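Local coordinates for protein quinone oxidoreductase (Coxiella burnetii, PDB 3TQH) that binds NADPH and probably uses it as the electron donor to reduce quinones, as in related quinone oxidoreductases, at residues Asp13-Pro18 with Asn65-Gly70; Ala137-Leu142 with Lys268-Glu273; Thr179-Ala184 with Ala197-Asn202. All coordinates share one frame; numbering follows the deposited sequence.

Contact 1 (Asp13-Pro18 with Asn65-Gly70); sequences DQFGPP and NNLPSG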
# COMPACT_ATOMS: atom_id res chain seq x y z
N ASP A 13 -6.78 21.59 -5.44
CA ASP A 13 -7.69 22.59 -4.88
C ASP A 13 -9.13 22.09 -4.82
O ASP A 13 -9.95 22.63 -4.08
CB ASP A 13 -7.63 23.87 -5.72
CG ASP A 13 -6.26 24.53 -5.69
OD1 ASP A 13 -5.28 23.86 -5.29
OD2 ASP A 13 -6.17 25.72 -6.07
N GLN A 14 -9.44 21.07 -5.61
CA GLN A 14 -10.79 20.55 -5.70
C GLN A 14 -10.75 19.06 -5.99
O GLN A 14 -9.79 18.57 -6.59
CB GLN A 14 -11.57 21.27 -6.82
CG GLN A 14 -10.86 21.25 -8.18
CD GLN A 14 -11.56 22.11 -9.22
OE1 GLN A 14 -12.68 21.83 -9.63
NE2 GLN A 14 -10.87 23.15 -9.68
N PHE A 15 -11.78 18.35 -5.56
CA PHE A 15 -11.90 16.93 -5.88
C PHE A 15 -12.26 16.80 -7.34
O PHE A 15 -13.15 17.50 -7.84
CB PHE A 15 -12.98 16.26 -5.03
CG PHE A 15 -12.73 16.32 -3.55
CD1 PHE A 15 -11.61 15.71 -3.00
CD2 PHE A 15 -13.61 16.98 -2.71
CE1 PHE A 15 -11.37 15.76 -1.64
CE2 PHE A 15 -13.38 17.03 -1.34
CZ PHE A 15 -12.26 16.42 -0.81
N GLY A 16 -11.58 15.92 -8.05
CA GLY A 16 -11.87 15.74 -9.46
C GLY A 16 -10.96 14.73 -10.11
O GLY A 16 -10.37 13.91 -9.42
N PRO A 17 -10.84 14.79 -11.44
CA PRO A 17 -9.94 13.92 -12.19
C PRO A 17 -8.47 14.26 -11.95
O PRO A 17 -8.18 15.28 -11.32
CB PRO A 17 -10.30 14.22 -13.66
CG PRO A 17 -11.60 14.93 -13.62
CD PRO A 17 -11.61 15.67 -12.34
N PRO A 18 -7.55 13.43 -12.46
CA PRO A 18 -6.11 13.63 -12.27
C PRO A 18 -5.58 15.03 -12.63
O PRO A 18 -4.61 15.48 -12.03
CB PRO A 18 -5.49 12.57 -13.17
CG PRO A 18 -6.50 11.46 -13.16
CD PRO A 18 -7.84 12.14 -13.11
N ASN A 65 -13.53 20.53 3.66
CA ASN A 65 -13.50 21.97 3.93
C ASN A 65 -12.08 22.48 4.22
O ASN A 65 -11.92 23.57 4.77
CB ASN A 65 -14.45 22.31 5.09
CG ASN A 65 -15.89 22.50 4.64
OD1 ASN A 65 -16.75 21.65 4.86
ND2 ASN A 65 -16.16 23.64 4.00
N ASN A 66 -11.06 21.72 3.84
CA ASN A 66 -9.68 22.04 4.20
C ASN A 66 -8.69 21.99 3.02
O ASN A 66 -7.49 21.82 3.23
CB ASN A 66 -9.21 21.10 5.32
CG ASN A 66 -9.90 21.39 6.65
OD1 ASN A 66 -11.04 20.99 6.88
ND2 ASN A 66 -9.19 22.10 7.53
N LEU A 67 -9.20 22.15 1.80
CA LEU A 67 -8.35 22.18 0.62
C LEU A 67 -7.75 23.59 0.44
O LEU A 67 -8.31 24.56 0.95
CB LEU A 67 -9.14 21.78 -0.63
CG LEU A 67 -9.76 20.37 -0.62
CD1 LEU A 67 -10.50 20.11 -1.93
CD2 LEU A 67 -8.69 19.30 -0.39
N PRO A 68 -6.63 23.71 -0.28
CA PRO A 68 -5.89 22.65 -0.98
C PRO A 68 -5.16 21.68 -0.05
O PRO A 68 -4.79 22.04 1.06
CB PRO A 68 -4.87 23.44 -1.81
CG PRO A 68 -4.68 24.69 -1.09
CD PRO A 68 -6.02 25.03 -0.52
N SER A 69 -4.96 20.46 -0.54
CA SER A 69 -4.30 19.41 0.22
C SER A 69 -3.18 18.79 -0.60
O SER A 69 -3.26 18.73 -1.83
CB SER A 69 -5.32 18.33 0.58
OG SER A 69 -4.70 17.20 1.16
N GLY A 70 -2.14 18.35 0.09
CA GLY A 70 -1.13 17.48 -0.51
C GLY A 70 -1.67 16.07 -0.68
O GLY A 70 -2.85 15.81 -0.44
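The carboxylate of Asp13 works in two directions where it meets Pro68. OD2 forms a salt bridge with Lys22 on strand 21-27, while OD1 lies 3.5 Å from CB of Pro68. The side chain leaves the backbone heading away from Asn65-Gly70, with CG anti to the carbonyl carbon (chi1 -64°), yet its end comes nearer and OD1 reaches the proline ring at CB. The peptide bond before Pro68 is cis, a form that proline tolerates far better than other residues, and it turns the loop where it comes alongside Asp13.

Leu67 carries most of the apolar contact. Its CD1 lies 3.4 Å from the carbonyl O of Asp13 and 3.8 Å from CA of Gln14. The same methyl sits over the centre of one face of the Phe15 ring, 4.2 Å from the centroid and 11° off the ring normal, a CH-pi contact. A leucine suits the place because its chain is long enough to bring a methyl to both the peptide of Asp13-Gln14 and the Phe15 face. Ala60 of helix 58-63 also packs on Phe15, and Phe12 of strand 6-12 on Leu67.

No hydrogen bond joins the two loops. Their adhesion at this surface therefore rests on shape and apolar packing, while the carboxylate of Asp13 has its salt-bridge partner, Lys22, outside both loops.

Contact 2 (Ala137-Leu142 with Lys268-Glu273); sequences AGLTAL and KQFNIE. With NDP (NADPH dihydro-nicotinamide-adenine-dinucleotide phosphate), chain B.
The nicotinamide end of the NADPH pocket is lined here by Thr140, on helix 135-147, and Lys268, in the loop that leads into helix 272-283. The lysine binds the cofactor through its backbone: its N donates to the carboxamide oxygen O7N of NADPH at 2.7 Å, with an angle of 164° at the hydrogen. Thr140 supplies a wall to the dihydronicotinamide ring, OG1 lying 3.2 Å from C4N, the carbon that carries the transferable hydride. With OG1 anti to the carbonyl carbon (chi1 -53°), the hydroxyl is hydrogen-bonded to Thr136 O one turn earlier in the helix, and CG2 is left to touch the ring as well.

Across the contact, Thr140 OG1 lies 3.7 Å from CB of Lys268, whose chain then bends at chi2 and chi3. The ammonium group is carried away to a cation-pi interaction with Phe101 and a weak hydrogen bond to Thr136 OG1, while its methylenes are left to pack: CG lies 4.1 Å from CB of Leu139. Leu139 directs its two methyls at the loop. CD1 meets Phe270 CD1 at 4.1 Å, and CD2 approaches the carbonyl O of Asn271 at 4.0 Å. A forked chain suits this place because its two methyls reach different parts of the loop.

Gln143 NE2, one turn beyond Leu139, adds a polar tie to the carbonyl O of Gln269. Asn271 then N-caps helix 272-283 through OD1 and Glu274 N, and Leu142 packs against Leu278 of that helix. Elsewhere on helix 135-147, Ala137 and Ala141 pack on helix 164-175, so this helix is set between helix 164-175 and the loop entering helix 272-283.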
# COMPACT_ATOMS: atom_id res chain seq x y z
N ALA A 137 2.27 -0.79 1.16
CA ALA A 137 2.02 -2.06 0.47
C ALA A 137 2.48 -3.25 1.29
O ALA A 137 1.74 -4.22 1.45
CB ALA A 137 2.70 -2.08 -0.90
N GLY A 138 3.70 -3.17 1.81
CA GLY A 138 4.29 -4.25 2.58
C GLY A 138 3.61 -4.50 3.91
O GLY A 138 3.36 -5.65 4.27
N LEU A 139 3.34 -3.44 4.66
CA LEU A 139 2.69 -3.58 5.96
C LEU A 139 1.28 -4.12 5.78
O LEU A 139 0.81 -4.89 6.62
CB LEU A 139 2.66 -2.26 6.73
CG LEU A 139 3.99 -1.77 7.31
CD1 LEU A 139 3.88 -0.31 7.78
CD2 LEU A 139 4.47 -2.67 8.45
N THR A 140 0.61 -3.72 4.70
CA THR A 140 -0.74 -4.22 4.44
C THR A 140 -0.71 -5.71 4.09
O THR A 140 -1.45 -6.51 4.67
CB THR A 140 -1.43 -3.44 3.32
OG1 THR A 140 -1.37 -2.04 3.61
CG2 THR A 140 -2.88 -3.87 3.20
N ALA A 141 0.16 -6.09 3.17
CA ALA A 141 0.31 -7.49 2.79
C ALA A 141 0.52 -8.35 4.04
O ALA A 141 -0.19 -9.33 4.24
CB ALA A 141 1.47 -7.66 1.83
N LEU A 142 1.47 -7.96 4.89
CA LEU A 142 1.83 -8.75 6.06
C LEU A 142 0.69 -8.85 7.07
O LEU A 142 0.36 -9.94 7.55
CB LEU A 142 3.07 -8.16 6.74
CG LEU A 142 3.76 -8.97 7.83
CD1 LEU A 142 4.10 -10.39 7.35
CD2 LEU A 142 5.01 -8.24 8.32
N LYS A 268 -4.44 -0.74 7.86
CA LYS A 268 -2.99 -0.76 7.99
C LYS A 268 -2.52 0.11 9.14
O LYS A 268 -2.87 1.29 9.22
CB LYS A 268 -2.34 -0.28 6.68
CG LYS A 268 -0.81 -0.08 6.76
CD LYS A 268 -0.36 1.12 5.95
CE LYS A 268 -0.72 2.45 6.59
NZ LYS A 268 -0.88 3.54 5.57
N GLN A 269 -1.74 -0.47 10.04
CA GLN A 269 -1.12 0.26 11.14
C GLN A 269 0.40 0.29 10.94
O GLN A 269 0.97 -0.66 10.40
CB GLN A 269 -1.43 -0.41 12.48
CG GLN A 269 -2.90 -0.43 12.86
CD GLN A 269 -3.14 -1.16 14.17
OE1 GLN A 269 -2.47 -0.89 15.18
NE2 GLN A 269 -4.09 -2.09 14.17
N PHE A 270 1.04 1.37 11.38
CA PHE A 270 2.49 1.42 11.36
C PHE A 270 3.07 0.53 12.45
O PHE A 270 2.73 0.67 13.63
CB PHE A 270 3.02 2.85 11.52
CG PHE A 270 4.48 2.98 11.16
CD1 PHE A 270 4.85 3.10 9.82
CD2 PHE A 270 5.46 2.92 12.13
CE1 PHE A 270 6.19 3.19 9.47
CE2 PHE A 270 6.81 3.02 11.78
CZ PHE A 270 7.17 3.15 10.45
N ASN A 271 3.95 -0.39 12.06
CA ASN A 271 4.64 -1.26 13.00
C ASN A 271 6.15 -1.27 12.75
O ASN A 271 6.62 -1.80 11.74
CB ASN A 271 4.08 -2.68 12.96
CG ASN A 271 4.62 -3.56 14.09
OD1 ASN A 271 5.80 -3.92 14.11
ND2 ASN A 271 3.75 -3.91 15.03
N ILE A 272 6.89 -0.71 13.70
CA ILE A 272 8.34 -0.59 13.59
C ILE A 272 9.02 -1.95 13.37
O ILE A 272 9.88 -2.08 12.49
CB ILE A 272 8.92 0.10 14.85
CG1 ILE A 272 8.48 1.57 14.89
CG2 ILE A 272 10.44 0.01 14.87
CD1 ILE A 272 8.86 2.31 16.15
N GLU A 273 8.62 -2.95 14.14
CA GLU A 273 9.23 -4.29 14.08
C GLU A 273 8.95 -4.99 12.74
O GLU A 273 9.84 -5.63 12.18
CB GLU A 273 8.75 -5.16 15.25
CG GLU A 273 9.33 -4.78 16.62
CD GLU A 273 8.76 -3.49 17.23
OE1 GLU A 273 7.65 -3.05 16.82
OE2 GLU A 273 9.42 -2.91 18.12
PA NDP B . -3.15 -1.69 -7.07
O1A NDP B . -3.65 -0.55 -7.87
O2A NDP B . -1.68 -1.69 -6.99
O5B NDP B . -3.64 -3.08 -7.72
C5B NDP B . -3.63 -3.22 -9.12
C4B NDP B . -3.84 -4.68 -9.50
O4B NDP B . -5.20 -5.01 -9.36
C3B NDP B . -3.46 -5.02 -10.93
O3B NDP B . -2.27 -5.78 -10.94
C2B NDP B . -4.64 -5.80 -11.49
O2B NDP B . -4.26 -7.02 -12.08
C1B NDP B . -5.49 -6.06 -10.26
N9A NDP B . -6.94 -6.09 -10.51
C8A NDP B . -7.73 -5.05 -10.95
N7A NDP B . -9.00 -5.48 -11.02
C5A NDP B . -9.05 -6.77 -10.63
C6A NDP B . -10.10 -7.67 -10.53
N6A NDP B . -11.32 -7.29 -10.85
N1A NDP B . -9.85 -8.96 -10.10
C2A NDP B . -8.56 -9.33 -9.76
N3A NDP B . -7.51 -8.43 -9.86
C4A NDP B . -7.76 -7.17 -10.30
O3 NDP B . -3.82 -1.69 -5.60
PN NDP B . -3.10 -2.05 -4.21
O1N NDP B . -2.20 -0.94 -3.83
O2N NDP B . -2.58 -3.43 -4.19
O5D NDP B . -4.38 -1.99 -3.23
C5D NDP B . -5.54 -2.76 -3.47
C4D NDP B . -6.71 -2.20 -2.66
O4D NDP B . -6.42 -2.27 -1.28
C3D NDP B . -6.98 -0.75 -3.00
O3D NDP B . -8.36 -0.55 -3.16
C2D NDP B . -6.43 0.02 -1.82
O2D NDP B . -7.10 1.24 -1.59
C1D NDP B . -6.60 -1.00 -0.68
N1N NDP B . -5.66 -0.84 0.46
C2N NDP B . -6.20 -0.81 1.72
C3N NDP B . -5.42 -0.60 2.85
C7N NDP B . -6.02 -0.58 4.23
O7N NDP B . -5.17 -0.35 5.33
N7N NDP B . -7.33 -0.75 4.38
C4N NDP B . -3.94 -0.40 2.67
C5N NDP B . -3.41 -0.46 1.27
C6N NDP B . -4.31 -0.68 0.23
P2B NDP B . -4.34 -7.24 -13.68
O1X NDP B . -3.60 -8.51 -14.02
O2X NDP B . -3.68 -6.08 -14.39
O3X NDP B . -5.76 -7.36 -14.15

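Contact 3 (Thr179-Ala184 with Ala197-Asn202); sequences TVITTA and AEQCIN. With NDP (NADPH dihydro-nicotinamide-adenine-dinucleotide phosphate), chain B.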
# COMPACT_ATOMS: atom_id res chain seq x y z
N THR A 179 -0.08 -22.73 -0.02
CA THR A 179 -0.45 -22.86 -1.43
C THR A 179 -1.14 -21.56 -1.83
O THR A 179 -2.16 -21.21 -1.23
CB THR A 179 -1.40 -24.04 -1.65
OG1 THR A 179 -0.80 -25.24 -1.15
CG2 THR A 179 -1.73 -24.20 -3.13
N VAL A 180 -0.59 -20.86 -2.82
CA VAL A 180 -1.09 -19.54 -3.21
C VAL A 180 -1.82 -19.61 -4.54
O VAL A 180 -1.24 -19.99 -5.56
CB VAL A 180 0.05 -18.50 -3.28
CG1 VAL A 180 -0.43 -17.21 -3.95
CG2 VAL A 180 0.58 -18.20 -1.89
N ILE A 181 -3.10 -19.24 -4.50
CA ILE A 181 -3.93 -19.06 -5.69
C ILE A 181 -4.11 -17.56 -5.84
O ILE A 181 -4.24 -16.85 -4.84
CB ILE A 181 -5.33 -19.71 -5.53
CG1 ILE A 181 -5.22 -21.16 -5.05
CG2 ILE A 181 -6.10 -19.64 -6.83
CD1 ILE A 181 -6.57 -21.84 -4.78
N THR A 182 -4.12 -17.06 -7.07
CA THR A 182 -4.31 -15.63 -7.27
C THR A 182 -5.07 -15.33 -8.55
O THR A 182 -5.16 -16.18 -9.43
CB THR A 182 -2.97 -14.86 -7.29
OG1 THR A 182 -3.22 -13.45 -7.35
CG2 THR A 182 -2.12 -15.28 -8.50
N THR A 183 -5.61 -14.12 -8.64
CA THR A 183 -6.30 -13.66 -9.84
C THR A 183 -5.53 -12.53 -10.52
O THR A 183 -5.12 -11.57 -9.86
CB THR A 183 -7.75 -13.21 -9.54
OG1 THR A 183 -7.75 -12.30 -8.43
CG2 THR A 183 -8.63 -14.40 -9.21
N ALA A 184 -5.34 -12.65 -11.83
CA ALA A 184 -4.67 -11.62 -12.62
C ALA A 184 -4.94 -11.79 -14.12
O ALA A 184 -5.47 -12.81 -14.55
CB ALA A 184 -3.19 -11.66 -12.35
N ALA A 197 3.21 -17.98 -6.91
CA ALA A 197 1.83 -18.45 -7.09
C ALA A 197 1.84 -19.86 -7.69
O ALA A 197 2.62 -20.14 -8.61
CB ALA A 197 1.05 -17.49 -7.98
N GLU A 198 1.00 -20.74 -7.17
CA GLU A 198 0.84 -22.08 -7.73
C GLU A 198 -0.19 -22.08 -8.85
O GLU A 198 -0.05 -22.81 -9.83
CB GLU A 198 0.40 -23.07 -6.65
CG GLU A 198 0.61 -24.53 -7.05
CD GLU A 198 -0.35 -25.48 -6.37
OE1 GLU A 198 -1.57 -25.37 -6.62
OE2 GLU A 198 0.12 -26.34 -5.59
N GLN A 199 -1.23 -21.27 -8.69
CA GLN A 199 -2.29 -21.13 -9.69
C GLN A 199 -2.59 -19.65 -9.91
O GLN A 199 -2.80 -18.90 -8.96
CB GLN A 199 -3.55 -21.86 -9.23
CG GLN A 199 -4.72 -21.81 -10.22
CD GLN A 199 -5.94 -22.58 -9.72
OE1 GLN A 199 -6.03 -22.93 -8.54
NE2 GLN A 199 -6.89 -22.84 -10.62
N CYS A 200 -2.60 -19.24 -11.18
CA CYS A 200 -3.02 -17.91 -11.56
C CYS A 200 -4.28 -17.98 -12.40
O CYS A 200 -4.25 -18.44 -13.54
CB CYS A 200 -1.92 -17.22 -12.35
SG CYS A 200 -0.43 -17.07 -11.42
N ILE A 201 -5.39 -17.53 -11.83
CA ILE A 201 -6.68 -17.58 -12.52
C ILE A 201 -6.87 -16.33 -13.38
O ILE A 201 -6.76 -15.21 -12.90
CB ILE A 201 -7.85 -17.66 -11.51
CG1 ILE A 201 -7.66 -18.86 -10.56
CG2 ILE A 201 -9.18 -17.75 -12.24
CD1 ILE A 201 -8.67 -18.93 -9.45
N ASN A 202 -7.13 -16.55 -14.67
CA ASN A 202 -7.46 -15.46 -15.58
C ASN A 202 -8.91 -15.06 -15.36
O ASN A 202 -9.82 -15.70 -15.89
CB ASN A 202 -7.23 -15.86 -17.04
CG ASN A 202 -7.52 -14.72 -18.01
OD1 ASN A 202 -8.03 -13.67 -17.62
ND2 ASN A 202 -7.19 -14.93 -19.28
PA NDP B . -3.15 -1.69 -7.07
O1A NDP B . -3.65 -0.55 -7.87
O2A NDP B . -1.68 -1.69 -6.99
O5B NDP B . -3.64 -3.08 -7.72
C5B NDP B . -3.63 -3.22 -9.12
C4B NDP B . -3.84 -4.68 -9.50
O4B NDP B . -5.20 -5.01 -9.36
C3B NDP B . -3.46 -5.02 -10.93
O3B NDP B . -2.27 -5.78 -10.94
C2B NDP B . -4.64 -5.80 -11.49
O2B NDP B . -4.26 -7.02 -12.08
C1B NDP B . -5.49 -6.06 -10.26
N9A NDP B . -6.94 -6.09 -10.51
C8A NDP B . -7.73 -5.05 -10.95
N7A NDP B . -9.00 -5.48 -11.02
C5A NDP B . -9.05 -6.77 -10.63
C6A NDP B . -10.10 -7.67 -10.53
N6A NDP B . -11.32 -7.29 -10.85
N1A NDP B . -9.85 -8.96 -10.10
C2A NDP B . -8.56 -9.33 -9.76
N3A NDP B . -7.51 -8.43 -9.86
C4A NDP B . -7.76 -7.17 -10.30
O3 NDP B . -3.82 -1.69 -5.60
PN NDP B . -3.10 -2.05 -4.21
O1N NDP B . -2.20 -0.94 -3.83
O2N NDP B . -2.58 -3.43 -4.19
O5D NDP B . -4.38 -1.99 -3.23
C5D NDP B . -5.54 -2.76 -3.47
C4D NDP B . -6.71 -2.20 -2.66
O4D NDP B . -6.42 -2.27 -1.28
C3D NDP B . -6.98 -0.75 -3.00
O3D NDP B . -8.36 -0.55 -3.16
C2D NDP B . -6.43 0.02 -1.82
O2D NDP B . -7.10 1.24 -1.59
C1D NDP B . -6.60 -1.00 -0.68
N1N NDP B . -5.66 -0.84 0.46
C2N NDP B . -6.20 -0.81 1.72
C3N NDP B . -5.42 -0.60 2.85
C7N NDP B . -6.02 -0.58 4.23
O7N NDP B . -5.17 -0.35 5.33
N7N NDP B . -7.33 -0.75 4.38
C4N NDP B . -3.94 -0.40 2.67
C5N NDP B . -3.41 -0.46 1.27
C6N NDP B . -4.31 -0.68 0.23
P2B NDP B . -4.34 -7.24 -13.68
O1X NDP B . -3.60 -8.51 -14.02
O2X NDP B . -3.68 -6.08 -14.39
O3X NDP B . -5.76 -7.36 -14.15
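Ile181 and Gln199 lie side by side on one face of the parallel sheet, pointing the same way. Gln199 reaches out fully extended, with CG anti to the backbone N (chi1 -179°), and OE1 ends 3.7 Å from CG2 of Ile181 while NE2 bonds to Ala211 O. On the same face Ile201 slants across Ile181, CD1 of Ile201 being 3.7 Å from CG2 of Ile181; beta-branched chains fit an extended strand, and the two isoleucines form an apolar patch beside the Gln199 amide.

On the other face Thr182 meets Cys200. Thr182 turns OG1 away to Ile158 O on the adjoining strand and puts CG2 between its backbone N and carbonyl carbon, 3.8 Å from Cys200 SG. Leu192 of helix 186-195 packs over both residues, closing the beta-alpha-beta unit.

Between the strands, Ile201 N donates to Thr182 O at 2.8 Å, and Thr182 N to Gln199 O at 2.9 Å. Val180 O takes Glu198 N at 2.9 Å and, more weakly, Gln199 N.

Thr183 OG1, held by His159 and Ala160 N, sits 3.4 Å from C2A of the adenine; the bare methyl of Ala184 lets phosphate oxygen O1X come within 3.6 Å of CB. Backbone bonds thus pair the strands, side-chain carbons pack on either face, and the C-terminal end of strand 179-184 brings the Rossmann fold to the adenosine of NADPH.

How the contacts relate
Contacts 2 and 3 both touch NADPH but at its two ends: Ala137-Leu142 with Lys268-Glu273 at the nicotinamide, Thr179-Ala184 with Ala197-Asn202 at the adenosine phosphate. Their centres are 23 Å apart and their nearest atoms about 11 Å, and NADPH, which both touch, spans the gap. In sequence, contact 3 falls between the two segments of contact 2. Contact 1 closes earlier in the chain and stands apart, its centre 27 Å from that of contact 2 and 38 Å from that of contact 3, on the opposite side of the chain's centre from contact 3. The side chain of its Phe15 lies about 9 Å from that of NADPH-binding Lys51.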